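PDB 6PTM: uncharacterized protein from Bacteroides ovatus CL02T12C04, which probably acts as an exo-carrageenase of glycoside hydrolase family 42, hydrolysing carrageenan chains from their ends. Local coordinates for residues N95-Y105 against N524-H532; L172-R180 against E186-F194. All blocks are in the same frame, centred on the assembly; numbering follows the deposited sequence.

Contact 1 of 2, residues N95-Y105 against N524-H532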
loop_
_atom_site.group_PDB
_atom_site.type_symbol
_atom_site.label_atom_id
_atom_site.label_comp_id
_atom_site.label_asym_id
_atom_site.label_seq_id
_atom_site.Cartn_x
_atom_site.Cartn_y
_atom_site.Cartn_z
ATOM N N ASN A 95 2.553 27.809 -16.084
ATOM C CA ASN A 95 2.512 27.443 -14.641
ATOM C C ASN A 95 1.399 28.188 -13.916
ATOM O O ASN A 95 0.917 27.644 -12.885
ATOM C CB ASN A 95 3.882 27.565 -13.953
ATOM C CG ASN A 95 4.793 26.449 -14.424
ATOM O OD1 ASN A 95 4.337 25.321 -14.607
ATOM N ND2 ASN A 95 6.044 26.761 -14.704
ATOM N N VAL A 96 0.992 29.370 -14.405
ATOM C CA VAL A 96 -0.149 30.108 -13.784
ATOM C C VAL A 96 -1.360 29.169 -13.891
ATOM O O VAL A 96 -2.101 28.995 -12.877
ATOM C CB VAL A 96 -0.419 31.489 -14.429
ATOM C CG1 VAL A 96 -1.717 32.098 -13.891
ATOM C CG2 VAL A 96 0.730 32.473 -14.229
ATOM N N LYS A 97 -1.560 28.626 -15.096
ATOM C CA LYS A 97 -2.646 27.663 -15.435
ATOM C C LYS A 97 -2.483 26.438 -14.529
ATOM O O LYS A 97 -3.427 26.145 -13.758
ATOM C CB LYS A 97 -2.597 27.311 -16.922
ATOM C CG LYS A 97 -2.978 28.454 -17.849
ATOM C CD LYS A 97 -3.266 28.009 -19.269
ATOM C CE LYS A 97 -3.460 29.147 -20.252
ATOM N NZ LYS A 97 -2.177 29.531 -20.888
ATOM N N ASN A 98 -1.290 25.818 -14.530
ATOM C CA ASN A 98 -1.010 24.663 -13.627
ATOM C C ASN A 98 -1.420 25.014 -12.184
ATOM O O ASN A 98 -2.230 24.261 -11.640
ATOM C CB ASN A 98 0.428 24.154 -13.737
ATOM C CG ASN A 98 0.739 23.501 -15.068
ATOM O OD1 ASN A 98 -0.137 22.948 -15.721
ATOM N ND2 ASN A 98 1.997 23.536 -15.479
ATOM N N PHE A 99 -0.939 26.110 -11.575
ATOM C CA PHE A 99 -1.256 26.447 -10.158
ATOM C C PHE A 99 -2.729 26.859 -9.957
ATOM O O PHE A 99 -3.227 26.786 -8.795
ATOM C CB PHE A 99 -0.356 27.550 -9.605
ATOM C CG PHE A 99 0.949 27.076 -9.018
ATOM C CD1 PHE A 99 0.997 26.512 -7.750
ATOM C CD2 PHE A 99 2.130 27.221 -9.725
ATOM C CE1 PHE A 99 2.198 26.081 -7.205
ATOM C CE2 PHE A 99 3.329 26.778 -9.184
ATOM C CZ PHE A 99 3.358 26.205 -7.930
ATOM N N SER A 100 -3.422 27.349 -10.989
ATOM C CA SER A 100 -4.828 27.809 -10.808
ATOM C C SER A 100 -5.707 26.580 -10.527
ATOM O O SER A 100 -6.556 26.682 -9.611
ATOM C CB SER A 100 -5.325 28.616 -11.977
ATOM O OG SER A 100 -5.339 27.826 -13.157
ATOM N N LEU A 101 -5.407 25.475 -11.231
ATOM C CA LEU A 101 -6.113 24.163 -11.155
ATOM C C LEU A 101 -5.944 23.557 -9.762
ATOM O O LEU A 101 -6.529 22.519 -9.517
ATOM C CB LEU A 101 -5.507 23.194 -12.175
ATOM C CG LEU A 101 -5.721 23.526 -13.646
ATOM C CD1 LEU A 101 -4.934 22.576 -14.530
ATOM C CD2 LEU A 101 -7.193 23.489 -13.993
ATOM N N VAL A 102 -5.087 24.132 -8.925
ATOM C CA VAL A 102 -4.844 23.555 -7.569
ATOM C C VAL A 102 -5.525 24.475 -6.560
ATOM O O VAL A 102 -5.076 25.605 -6.422
ATOM C CB VAL A 102 -3.340 23.364 -7.294
ATOM C CG1 VAL A 102 -3.068 22.765 -5.923
ATOM C CG2 VAL A 102 -2.682 22.536 -8.385
ATOM N N LYS A 103 -6.453 23.933 -5.777
ATOM C CA LYS A 103 -7.336 24.746 -4.905
ATOM C C LYS A 103 -6.565 25.636 -3.931
ATOM O O LYS A 103 -6.925 26.805 -3.851
ATOM N N LYS A 104 -5.509 25.167 -3.273
ATOM C CA LYS A 104 -4.879 26.090 -2.292
ATOM C C LYS A 104 -3.848 27.025 -2.940
ATOM O O LYS A 104 -3.342 27.900 -2.234
ATOM C CB LYS A 104 -4.365 25.353 -1.059
ATOM C CG LYS A 104 -3.031 24.656 -1.217
ATOM C CD LYS A 104 -2.431 24.386 0.122
ATOM C CE LYS A 104 -0.994 23.942 0.045
ATOM N NZ LYS A 104 -0.433 23.735 1.390
ATOM N N TYR A 105 -3.573 26.858 -4.230
ATOM C CA TYR A 105 -2.608 27.752 -4.918
ATOM C C TYR A 105 -3.348 28.584 -5.975
ATOM O O TYR A 105 -2.700 29.288 -6.763
ATOM C CB TYR A 105 -1.451 26.923 -5.480
ATOM C CG TYR A 105 -0.592 26.275 -4.425
ATOM C CD1 TYR A 105 0.039 27.040 -3.466
ATOM C CD2 TYR A 105 -0.411 24.902 -4.375
ATOM C CE1 TYR A 105 0.825 26.468 -2.483
ATOM C CE2 TYR A 105 0.374 24.313 -3.395
ATOM C CZ TYR A 105 1.003 25.099 -2.448
ATOM O OH TYR A 105 1.780 24.559 -1.464
ATOM N N ASN A 524 -5.571 18.492 -12.038
ATOM C CA ASN A 524 -5.448 18.970 -10.621
ATOM C C ASN A 524 -4.116 18.514 -9.992
ATOM O O ASN A 524 -3.673 19.178 -9.028
ATOM C CB ASN A 524 -6.670 18.602 -9.756
ATOM C CG ASN A 524 -6.355 18.037 -8.376
ATOM O OD1 ASN A 524 -5.953 16.880 -8.205
ATOM N ND2 ASN A 524 -6.519 18.861 -7.366
ATOM N N GLY A 525 -3.485 17.459 -10.507
ATOM C CA GLY A 525 -2.430 16.725 -9.780
ATOM C C GLY A 525 -1.050 17.362 -9.871
ATOM O O GLY A 525 -0.163 16.982 -9.032
ATOM N N TYR A 526 -0.833 18.287 -10.818
ATOM C CA TYR A 526 0.535 18.610 -11.309
ATOM C C TYR A 526 1.235 19.645 -10.421
ATOM O O TYR A 526 2.348 19.355 -9.946
ATOM C CB TYR A 526 0.533 19.059 -12.767
ATOM C CG TYR A 526 1.912 19.157 -13.376
ATOM C CD1 TYR A 526 2.707 18.029 -13.564
ATOM C CD2 TYR A 526 2.414 20.385 -13.795
ATOM C CE1 TYR A 526 3.963 18.123 -14.147
ATOM C CE2 TYR A 526 3.658 20.488 -14.399
ATOM C CZ TYR A 526 4.440 19.357 -14.576
ATOM O OH TYR A 526 5.672 19.462 -15.170
ATOM N N ALA A 527 0.661 20.833 -10.230
ATOM C CA ALA A 527 1.409 21.936 -9.571
ATOM C C ALA A 527 1.731 21.539 -8.114
ATOM O O ALA A 527 0.829 20.985 -7.418
ATOM C CB ALA A 527 0.650 23.232 -9.685
ATOM N N ALA A 528 2.974 21.791 -7.669
ATOM C CA ALA A 528 3.429 21.617 -6.266
ATOM C C ALA A 528 3.443 20.120 -5.905
ATOM O O ALA A 528 3.487 19.788 -4.697
ATOM C CB ALA A 528 2.544 22.423 -5.322
ATOM N N SER A 529 3.384 19.247 -6.919
ATOM C CA SER A 529 3.708 17.802 -6.832
ATOM C C SER A 529 5.240 17.671 -6.929
ATOM O O SER A 529 5.973 18.731 -7.086
ATOM C CB SER A 529 2.980 17.005 -7.916
ATOM O OG SER A 529 3.536 17.212 -9.225
ATOM N N ASN A 530 5.720 16.429 -6.904
ATOM C CA ASN A 530 7.163 16.100 -6.959
ATOM C C ASN A 530 7.760 16.718 -8.220
ATOM O O ASN A 530 8.969 16.983 -8.186
ATOM C CB ASN A 530 7.427 14.594 -6.843
ATOM C CG ASN A 530 6.728 13.771 -7.892
ATOM O OD1 ASN A 530 5.632 13.263 -7.631
ATOM N ND2 ASN A 530 7.338 13.675 -9.067
ATOM N N ASN A 531 6.944 16.950 -9.255
ATOM C CA ASN A 531 7.396 17.537 -10.543
ATOM C C ASN A 531 7.985 18.947 -10.307
ATOM O O ASN A 531 8.664 19.463 -11.237
ATOM C CB ASN A 531 6.276 17.539 -11.572
ATOM C CG ASN A 531 5.858 16.132 -11.925
ATOM O OD1 ASN A 531 6.520 15.473 -12.754
ATOM N ND2 ASN A 531 4.731 15.706 -11.368
ATOM N N HIS A 532 7.762 19.535 -9.125
ATOM C CA HIS A 532 8.304 20.851 -8.704
ATOM C C HIS A 532 9.198 20.747 -7.461
ATOM O O HIS A 532 9.465 21.812 -6.826
ATOM C CB HIS A 532 7.134 21.826 -8.436
ATOM C CG HIS A 532 6.336 22.104 -9.663
ATOM N ND1 HIS A 532 5.039 22.558 -9.629
ATOM C CD2 HIS A 532 6.676 22.033 -10.970
ATOM C CE1 HIS A 532 4.613 22.739 -10.870
ATOM N NE2 HIS A 532 5.597 22.418 -11.709
HETATM O O HOH W 1 6.033 23.331 -14.454
HETATM O O HOH W 2 -1.647 21.669 -11.749
#

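Contact 2 of 2, residues L172-R180 against E186-F194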
loop_
_atom_site.group_PDB
_atom_site.type_symbol
_atom_site.label_atom_id
_atom_site.label_comp_id
_atom_site.label_asym_id
_atom_site.label_seq_id
_atom_site.Cartn_x
_atom_site.Cartn_y
_atom_site.Cartn_z
ATOM N N LEU A 172 12.754 -1.208 -4.491
ATOM C CA LEU A 172 12.732 -0.490 -5.784
ATOM C C LEU A 172 11.806 0.735 -5.732
ATOM O O LEU A 172 10.668 0.644 -5.197
ATOM C CB LEU A 172 12.325 -1.442 -6.905
ATOM C CG LEU A 172 13.229 -2.660 -7.134
ATOM C CD1 LEU A 172 12.792 -3.376 -8.423
ATOM C CD2 LEU A 172 14.735 -2.321 -7.166
ATOM N N ALA A 173 12.264 1.832 -6.323
ATOM C CA ALA A 173 11.437 3.038 -6.553
ATOM C C ALA A 173 11.601 3.492 -7.998
ATOM O O ALA A 173 12.760 3.597 -8.464
ATOM C CB ALA A 173 11.829 4.128 -5.608
ATOM N N ASP A 174 10.484 3.731 -8.672
ATOM C CA ASP A 174 10.410 4.466 -9.959
ATOM C C ASP A 174 9.185 5.408 -9.917
ATOM O O ASP A 174 8.603 5.607 -8.857
ATOM C CB ASP A 174 10.403 3.499 -11.147
ATOM C CG ASP A 174 10.968 4.103 -12.428
ATOM O OD1 ASP A 174 11.603 3.374 -13.201
ATOM O OD2 ASP A 174 10.713 5.288 -12.675
ATOM N N TRP A 175 8.814 5.987 -11.040
ATOM C CA TRP A 175 7.822 7.080 -11.099
ATOM C C TRP A 175 6.856 6.836 -12.255
ATOM O O TRP A 175 7.325 6.523 -13.331
ATOM C CB TRP A 175 8.552 8.406 -11.266
ATOM C CG TRP A 175 9.534 8.713 -10.181
ATOM C CD1 TRP A 175 10.841 8.327 -10.141
ATOM C CD2 TRP A 175 9.291 9.451 -8.972
ATOM N NE1 TRP A 175 11.410 8.726 -8.964
ATOM C CE2 TRP A 175 10.504 9.453 -8.241
ATOM C CE3 TRP A 175 8.179 10.100 -8.419
ATOM C CZ2 TRP A 175 10.635 10.079 -7.001
ATOM C CZ3 TRP A 175 8.324 10.758 -7.208
ATOM C CH2 TRP A 175 9.521 10.706 -6.490
ATOM N N THR A 176 5.563 7.001 -12.020
ATOM C CA THR A 176 4.496 6.919 -13.038
ATOM C C THR A 176 4.812 7.869 -14.224
ATOM O O THR A 176 5.165 9.040 -13.986
ATOM C CB THR A 176 3.140 7.189 -12.370
ATOM O OG1 THR A 176 3.068 6.367 -11.194
ATOM C CG2 THR A 176 1.993 6.899 -13.323
ATOM N N TRP A 177 4.775 7.330 -15.449
ATOM C CA TRP A 177 4.862 8.061 -16.750
ATOM C C TRP A 177 6.237 8.683 -16.971
ATOM O O TRP A 177 6.329 9.482 -17.906
ATOM C CB TRP A 177 3.802 9.170 -16.857
ATOM C CG TRP A 177 2.388 8.687 -16.875
ATOM C CD1 TRP A 177 1.939 7.434 -17.189
ATOM C CD2 TRP A 177 1.226 9.471 -16.550
ATOM N NE1 TRP A 177 0.571 7.391 -17.078
ATOM C CE2 TRP A 177 0.106 8.625 -16.694
ATOM C CE3 TRP A 177 1.022 10.805 -16.179
ATOM C CZ2 TRP A 177 -1.194 9.066 -16.449
ATOM C CZ3 TRP A 177 -0.265 11.239 -15.933
ATOM C CH2 TRP A 177 -1.355 10.377 -16.057
ATOM N N LYS A 178 7.243 8.391 -16.140
ATOM C CA LYS A 178 8.620 8.924 -16.320
ATOM C C LYS A 178 9.130 8.521 -17.698
ATOM O O LYS A 178 9.116 7.344 -18.068
ATOM C CB LYS A 178 9.605 8.378 -15.283
ATOM C CG LYS A 178 10.999 9.005 -15.318
ATOM C CD LYS A 178 11.950 8.291 -14.401
ATOM C CE LYS A 178 12.289 6.904 -14.928
ATOM N NZ LYS A 178 13.078 6.136 -13.941
ATOM N N PRO A 179 9.636 9.476 -18.505
ATOM C CA PRO A 179 10.213 9.108 -19.804
ATOM C C PRO A 179 11.355 8.106 -19.602
ATOM O O PRO A 179 12.170 8.298 -18.708
ATOM C CB PRO A 179 10.701 10.446 -20.376
ATOM C CG PRO A 179 9.789 11.458 -19.694
ATOM C CD PRO A 179 9.620 10.932 -18.278
ATOM N N ARG A 180 11.370 7.051 -20.414
ATOM C CA ARG A 180 12.318 5.918 -20.295
ATOM C C ARG A 180 13.562 6.280 -21.105
ATOM O O ARG A 180 13.764 5.714 -22.168
ATOM C CB ARG A 180 11.614 4.639 -20.755
ATOM C CG ARG A 180 10.347 4.330 -19.960
ATOM C CD ARG A 180 10.626 3.415 -18.788
ATOM N NE ARG A 180 11.297 2.203 -19.257
ATOM C CZ ARG A 180 12.299 1.575 -18.643
ATOM N NH1 ARG A 180 12.782 2.014 -17.486
ATOM N NH2 ARG A 180 12.820 0.502 -19.211
ATOM N N GLU A 186 19.242 5.886 -15.126
ATOM C CA GLU A 186 20.546 5.637 -14.455
ATOM C C GLU A 186 20.359 5.651 -12.936
ATOM O O GLU A 186 20.838 4.710 -12.287
ATOM C CB GLU A 186 21.597 6.652 -14.866
ATOM C CG GLU A 186 22.225 6.257 -16.169
ATOM C CD GLU A 186 23.252 7.227 -16.721
ATOM O OE1 GLU A 186 23.394 8.335 -16.163
ATOM O OE2 GLU A 186 23.916 6.838 -17.699
ATOM N N TYR A 187 19.645 6.633 -12.393
ATOM C CA TYR A 187 19.516 6.760 -10.916
ATOM C C TYR A 187 18.070 6.693 -10.419
ATOM O O TYR A 187 17.910 6.459 -9.208
ATOM C CB TYR A 187 20.202 8.043 -10.457
ATOM C CG TYR A 187 21.661 8.071 -10.833
ATOM C CD1 TYR A 187 22.600 7.404 -10.068
ATOM C CD2 TYR A 187 22.108 8.735 -11.963
ATOM C CE1 TYR A 187 23.942 7.399 -10.404
ATOM C CE2 TYR A 187 23.450 8.778 -12.287
ATOM C CZ TYR A 187 24.372 8.100 -11.512
ATOM O OH TYR A 187 25.708 8.097 -11.808
ATOM N N HIS A 188 17.110 7.081 -11.260
ATOM C CA HIS A 188 15.710 7.315 -10.810
ATOM C C HIS A 188 14.761 6.147 -11.082
ATOM O O HIS A 188 13.562 6.389 -11.198
ATOM C CB HIS A 188 15.208 8.673 -11.326
ATOM C CG HIS A 188 15.941 9.842 -10.757
ATOM N ND1 HIS A 188 17.105 10.316 -11.295
ATOM C CD2 HIS A 188 15.673 10.632 -9.699
ATOM C CE1 HIS A 188 17.518 11.340 -10.595
ATOM N NE2 HIS A 188 16.666 11.551 -9.618
ATOM N N GLY A 189 15.309 4.947 -11.203
ATOM C CA GLY A 189 14.540 3.707 -11.354
ATOM C C GLY A 189 14.579 3.262 -12.790
ATOM O O GLY A 189 14.697 4.142 -13.680
ATOM N N ASN A 190 14.489 1.955 -13.014
ATOM C CA ASN A 190 14.488 1.358 -14.379
ATOM C C ASN A 190 13.331 0.350 -14.507
ATOM O O ASN A 190 13.523 -0.788 -14.979
ATOM C CB ASN A 190 15.879 0.812 -14.712
ATOM C CG ASN A 190 16.011 0.452 -16.175
ATOM O OD1 ASN A 190 15.248 0.947 -16.986
ATOM N ND2 ASN A 190 17.021 -0.325 -16.506
ATOM N N LEU A 191 12.130 0.772 -14.145
ATOM C CA LEU A 191 10.930 -0.088 -14.219
ATOM C C LEU A 191 10.450 -0.156 -15.667
ATOM O O LEU A 191 10.145 0.895 -16.251
ATOM C CB LEU A 191 9.844 0.500 -13.328
ATOM C CG LEU A 191 8.588 -0.353 -13.213
ATOM C CD1 LEU A 191 8.883 -1.667 -12.477
ATOM C CD2 LEU A 191 7.517 0.447 -12.486
ATOM N N ASP A 192 10.388 -1.370 -16.197
ATOM C CA ASP A 192 9.923 -1.636 -17.577
ATOM C C ASP A 192 8.441 -1.984 -17.472
ATOM O O ASP A 192 7.863 -1.917 -16.349
ATOM C CB ASP A 192 10.733 -2.773 -18.196
ATOM C CG ASP A 192 10.840 -2.779 -19.720
ATOM O OD1 ASP A 192 9.935 -2.207 -20.398
ATOM O OD2 ASP A 192 11.793 -3.425 -20.215
ATOM N N GLY A 193 7.867 -2.417 -18.588
ATOM C CA GLY A 193 6.505 -2.956 -18.612
ATOM C C GLY A 193 5.844 -2.760 -19.951
ATOM O O GLY A 193 6.522 -2.406 -20.939
ATOM N N PHE A 194 4.564 -3.085 -19.996
ATOM C CA PHE A 194 3.770 -3.114 -21.236
ATOM C C PHE A 194 2.326 -2.772 -20.873
ATOM O O PHE A 194 1.838 -3.228 -19.829
ATOM C CB PHE A 194 3.915 -4.461 -21.943
ATOM C CG PHE A 194 3.278 -4.419 -23.304
ATOM C CD1 PHE A 194 3.922 -3.789 -24.359
ATOM C CD2 PHE A 194 2.012 -4.939 -23.519
ATOM C CE1 PHE A 194 3.306 -3.686 -25.606
ATOM C CE2 PHE A 194 1.409 -4.852 -24.773
ATOM C CZ PHE A 194 2.062 -4.236 -25.817
#

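Contact 1 of 2, residues N95-Y105 against N524-H532
Ala527 presses its methyl group over one face of the Phe99 ring, a CH-pi contact with CB 3.9 Å from the ring centroid and 15° off the normal. The same methyl meets CG2 of Val102 at 3.6 Å, the branch that lies anti to the valine carbonyl carbon. Ala528 CB reaches CE2 of Tyr105 at 3.5 Å and also touches Phe99 CE1. Two alanines thus meet two aromatic rings and a valine. At the other side of the patch the amide of Asn98 comes to the edge of the Tyr526 ring, ND2 lying 3.6 Å from CD2 with the two planes 68° apart. No direct hydrogen bond joins the segments; water does the polar work. One water donates to Asn98 O and accepts from Ala527 N, while another bridges Asn95 OD1, 2.6 Å away, and His532 NE2. Asn98 ND2 donates to that same Asn95 OD1 at 3.1 Å, nearly in its own amide plane. A leucine in place of Asn98 would probably leave Asn95 OD1 with one donor fewer, the bridging water remaining, and put at the Tyr526 edge a branched apolar group that cannot make that bond. Behind the alanines, a type II turn from Tyr526 to Ser529 sets the methyls; Ala528 N donates to His532 ND1 at 2.9 Å, almost straight (173°), which helps fix the imidazole, and Ser529 OG closes on Tyr526 O. Asp88 holds Asn95 ND2, and Leu482 N bonds to Tyr105 OH. The contact packs the last part of helix 92-100 and the turn after it on the loop between strand 503-506 and helix 534-549, with helix 109-139 alongside: its Tyr112 meets the rings of Phe99 and Tyr105, and its Leu116 touches Asn95 and His532.

Contact 2 of 2, residues L172-R180 against E186-F194
This is a polar, largely buried contact in which Asp174, Lys178 and Arg180, at and beyond the end of strand 168-175, grip the loop leading into strand 192-197. Asp174 OD1 accepts from Leu191 N at 2.8 Å on its anti lone pair, along a nearly straight bond (172°). Its OD2 takes Trp175 N and the ammonium of Lys178, the latter as a salt bridge from above the carboxylate plane. With CG anti to the backbone N (chi1 -174°) and a bend at chi3, the lysine chain brings NZ to Gly189 O at 2.6 Å and to His188 O at 2.8 Å, above both carbonyl planes; Tyr184 O is a further acceptor. One ammonium thus ties the aspartate to three backbone carbonyls, which probably favours the charged form of both side chains. Gly189 passes close to the aspartate at backbone angles that call for glycine, its CA 3.4 Å from Ala173 O. Both strands run into what is probably the (beta/alpha)8 barrel of a family 42 glycoside hydrolase, and the short helix 182-185 lies in the connection between them. Strand 168-175 pairs in parallel with strand 503-506, whose Gln505 touches Leu191. Farther out, Arg180 NH1 donates to Asn190 OD1 at 2.7 Å in the carbonyl plane, guanidinium and amide nearly coplanar (25°), while Leu191 O lies over a guanidinium face. His188 O sits in plane at the edge of the Trp175 indole, whose NE1 donates to His541 of helix 534-549.

How the contacts relate
Contacts 1 and 2 lie about 23 Å apart between centres but meet directly: Asn530 CG, in the 524-532 loop, packs 3.5 Å from Trp175 CZ3. Strand 503-506 and the chain after it connect them: segment 172-180 pairs with the strand, and segment 524-532 lies in the loop that leaves it for helix 534-549; this helix then backs Ala173, Trp175 and His188. Along the chain, contact 2 falls wholly between the two segments of contact 1, so a local link in the presumed barrel is spanned by a long-range one to the N-terminal helices. The structure is the apo form, and neither contact can be assigned to a substrate site.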